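Local coordinates for protein Asp/Glu-specific dipeptidyl-peptidase (Flavobacterium psychrophilum, PDB 5JXF) that removes dipeptides from the N-terminus of oligopeptides as a serine peptidase, with strict specificity for Asp or Glu at the P1 position, at residues 435-438 with 439-443. Sequence-based numbering, arbitrary orientation.
Sequences KGEQ and AFNDR
Gly436 follows helix 417-435 and is the N-cap of helix 437-450, making a helix-to-helix junction. Its phi is positive, and at these backbone angles a CB would be jammed against the carbonyl O of Lys435. Gly436 O accepts a hydrogen bond from Phe440 N at 2.9 Å. Glu437 O takes Asn441 N at 3.1 Å. Gln438 O takes Asp442 N at 3.0 Å. The side chains of Glu437 and Asn441 run side by side in the same direction, with Glu437 CG 3.7 Å from Asn441 ND2. Their carboxylate and amide planes are turned 42° apart. Four residues apart, Lys435 CB lies 3.6 Å from Ala439 CB. The Lys435 chain bends at chi2 and chi4, and its NZ comes loosely near Arg443 NH2, though the place of NZ is uncertain. With chi1 at 173° the Phe440 ring swings away from this turn and packs on Ala519, Val522 and Leu523 of helix 519-528. Ala439 and Arg443 touch Val431 of helix 417-435. The start of the new helix is thus held by main-chain bonds, with its aromatic side buried and its charged side chains exposed. Any repulsion between Lys435 and Arg443 is probably weak.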
ATOM      1  N   LYS A 435     -38.267  30.869  25.402  1.00 89.67           N
ATOM      2  CA  LYS A 435     -39.052  29.904  26.130  1.00 82.21           C
ATOM      3  C   LYS A 435     -39.188  30.292  27.605  1.00 84.86           C
ATOM      4  O   LYS A 435     -40.007  29.729  28.338  1.00 80.90           O
ATOM      5  CB  LYS A 435     -38.395  28.529  25.917  1.00 75.37           C
ATOM      6  CG  LYS A 435     -38.673  27.818  24.470  1.00 84.27           C
ATOM      7  CD  LYS A 435     -40.079  27.179  24.672  1.00 78.91           C
ATOM      8  CE  LYS A 435     -40.460  26.397  23.376  1.00 69.55           C
ATOM      9  NZ  LYS A 435     -39.047  25.940  23.119  1.00 83.03           N
ATOM     10  N   GLY A 436     -38.403  31.287  28.015  1.00 86.25           N
ATOM     11  CA  GLY A 436     -38.577  31.908  29.314  1.00 84.89           C
ATOM     12  C   GLY A 436     -37.527  31.579  30.361  1.00 83.48           C
ATOM     13  O   GLY A 436     -36.673  30.710  30.155  1.00 76.38           O
ATOM     14  N   GLU A 437     -37.607  32.265  31.502  1.00 88.44           N
ATOM     15  CA  GLU A 437     -36.622  32.113  32.570  1.00 90.74           C
ATOM     16  C   GLU A 437     -36.583  30.707  33.168  1.00 85.23           C
ATOM     17  O   GLU A 437     -35.513  30.208  33.519  1.00 78.84           O
ATOM     18  CB  GLU A 437     -36.884  33.130  33.682  1.00 92.62           C
ATOM     19  CG  GLU A 437     -35.902  32.998  34.841  1.00 97.01           C
ATOM     20  CD  GLU A 437     -36.102  34.031  35.930  1.00102.34           C
ATOM     21  OE1 GLU A 437     -37.243  34.511  36.094  1.00103.90           O
ATOM     22  OE2 GLU A 437     -35.111  34.373  36.612  1.00106.30           O
ATOM     23  N   GLN A 438     -37.749  30.077  33.300  1.00 85.28           N
ATOM     24  CA  GLN A 438     -37.808  28.746  33.898  1.00 86.85           C
ATOM     25  C   GLN A 438     -37.233  27.707  32.939  1.00 81.47           C
ATOM     26  O   GLN A 438     -36.593  26.746  33.364  1.00 75.75           O
ATOM     27  CB  GLN A 438     -39.241  28.372  34.292  1.00 83.98           C
ATOM     28  CG  GLN A 438     -39.301  27.372  35.444  1.00 89.02           C
ATOM     29  CD  GLN A 438     -40.700  26.828  35.702  1.00 98.18           C
ATOM     30  OE1 GLN A 438     -41.552  26.799  34.809  1.00 97.31           O
ATOM     31  NE2 GLN A 438     -40.941  26.390  36.932  1.00101.36           N
ATOM     32  N   ALA A 439     -37.473  27.913  31.648  1.00 79.17           N
ATOM     33  CA  ALA A 439     -36.916  27.057  30.616  1.00 77.61           C
ATOM     34  C   ALA A 439     -35.394  27.199  30.581  1.00 81.30           C
ATOM     35  O   ALA A 439     -34.672  26.216  30.400  1.00 73.91           O
ATOM     36  CB  ALA A 439     -37.518  27.397  29.267  1.00 71.61           C
ATOM     37  N   PHE A 440     -34.919  28.431  30.761  1.00 87.14           N
ATOM     38  CA  PHE A 440     -33.488  28.711  30.824  1.00 84.20           C
ATOM     39  C   PHE A 440     -32.816  27.888  31.917  1.00 81.15           C
ATOM     40  O   PHE A 440     -31.881  27.126  31.660  1.00 75.85           O
ATOM     41  CB  PHE A 440     -33.242  30.210  31.067  1.00 85.70           C
ATOM     42  CG  PHE A 440     -31.799  30.557  31.316  1.00 90.39           C
ATOM     43  CD1 PHE A 440     -30.934  30.781  30.257  1.00 89.47           C
ATOM     44  CD2 PHE A 440     -31.304  30.660  32.611  1.00 91.79           C
ATOM     45  CE1 PHE A 440     -29.601  31.094  30.485  1.00 89.75           C
ATOM     46  CE2 PHE A 440     -29.975  30.971  32.843  1.00 90.71           C
ATOM     47  CZ  PHE A 440     -29.124  31.192  31.779  1.00 89.34           C
ATOM     48  N   ASN A 441     -33.308  28.050  33.139  1.00 81.91           N
ATOM     49  CA  ASN A 441     -32.728  27.386  34.293  1.00 82.95           C
ATOM     50  C   ASN A 441     -32.906  25.873  34.268  1.00 84.51           C
ATOM     51  O   ASN A 441     -32.124  25.149  34.881  1.00 81.00           O
ATOM     52  CB  ASN A 441     -33.322  27.956  35.576  1.00 83.16           C
ATOM     53  CG  ASN A 441     -32.911  29.394  35.821  1.00 89.24           C
ATOM     54  OD1 ASN A 441     -31.748  29.766  35.630  1.00 93.43           O
ATOM     55  ND2 ASN A 441     -33.866  30.214  36.249  1.00 91.08           N
ATOM     56  N   ASP A 442     -33.930  25.393  33.571  1.00 83.41           N
ATOM     57  CA  ASP A 442     -34.107  23.955  33.408  1.00 81.98           C
ATOM     58  C   ASP A 442     -33.006  23.394  32.509  1.00 82.57           C
ATOM     59  O   ASP A 442     -32.322  22.424  32.865  1.00 79.22           O
ATOM     60  CB  ASP A 442     -35.492  23.633  32.835  1.00 82.71           C
ATOM     61  CG  ASP A 442     -36.550  23.485  33.919  1.00 88.87           C
ATOM     62  OD1 ASP A 442     -36.210  23.000  35.019  1.00 95.26           O
ATOM     63  OD2 ASP A 442     -37.717  23.860  33.677  1.00 84.69           O
ATOM     64  N   ARG A 443     -32.824  24.021  31.351  1.00 85.88           N
ATOM     65  CA  ARG A 443     -31.834  23.554  30.392  1.00 83.77           C
ATOM     66  C   ARG A 443     -30.412  23.952  30.791  1.00 79.82           C
ATOM     67  O   ARG A 443     -29.443  23.349  30.321  1.00 73.30           O
ATOM     68  CB  ARG A 443     -32.171  24.071  28.994  1.00 80.97           C
ATOM     69  CG  ARG A 443     -33.461  23.474  28.459  1.00 79.62           C
ATOM     70  CD  ARG A 443     -33.756  23.896  27.033  1.00 86.59           C
ATOM     71  NE  ARG A 443     -35.037  23.357  26.578  1.00 94.70           N
ATOM     72  CZ  ARG A 443     -35.614  23.662  25.419  1.00 93.26           C
ATOM     73  NH1 ARG A 443     -35.024  24.507  24.581  1.00 86.66           N
ATOM     74  NH2 ARG A 443     -36.785  23.121  25.098  1.00 96.68           N
TER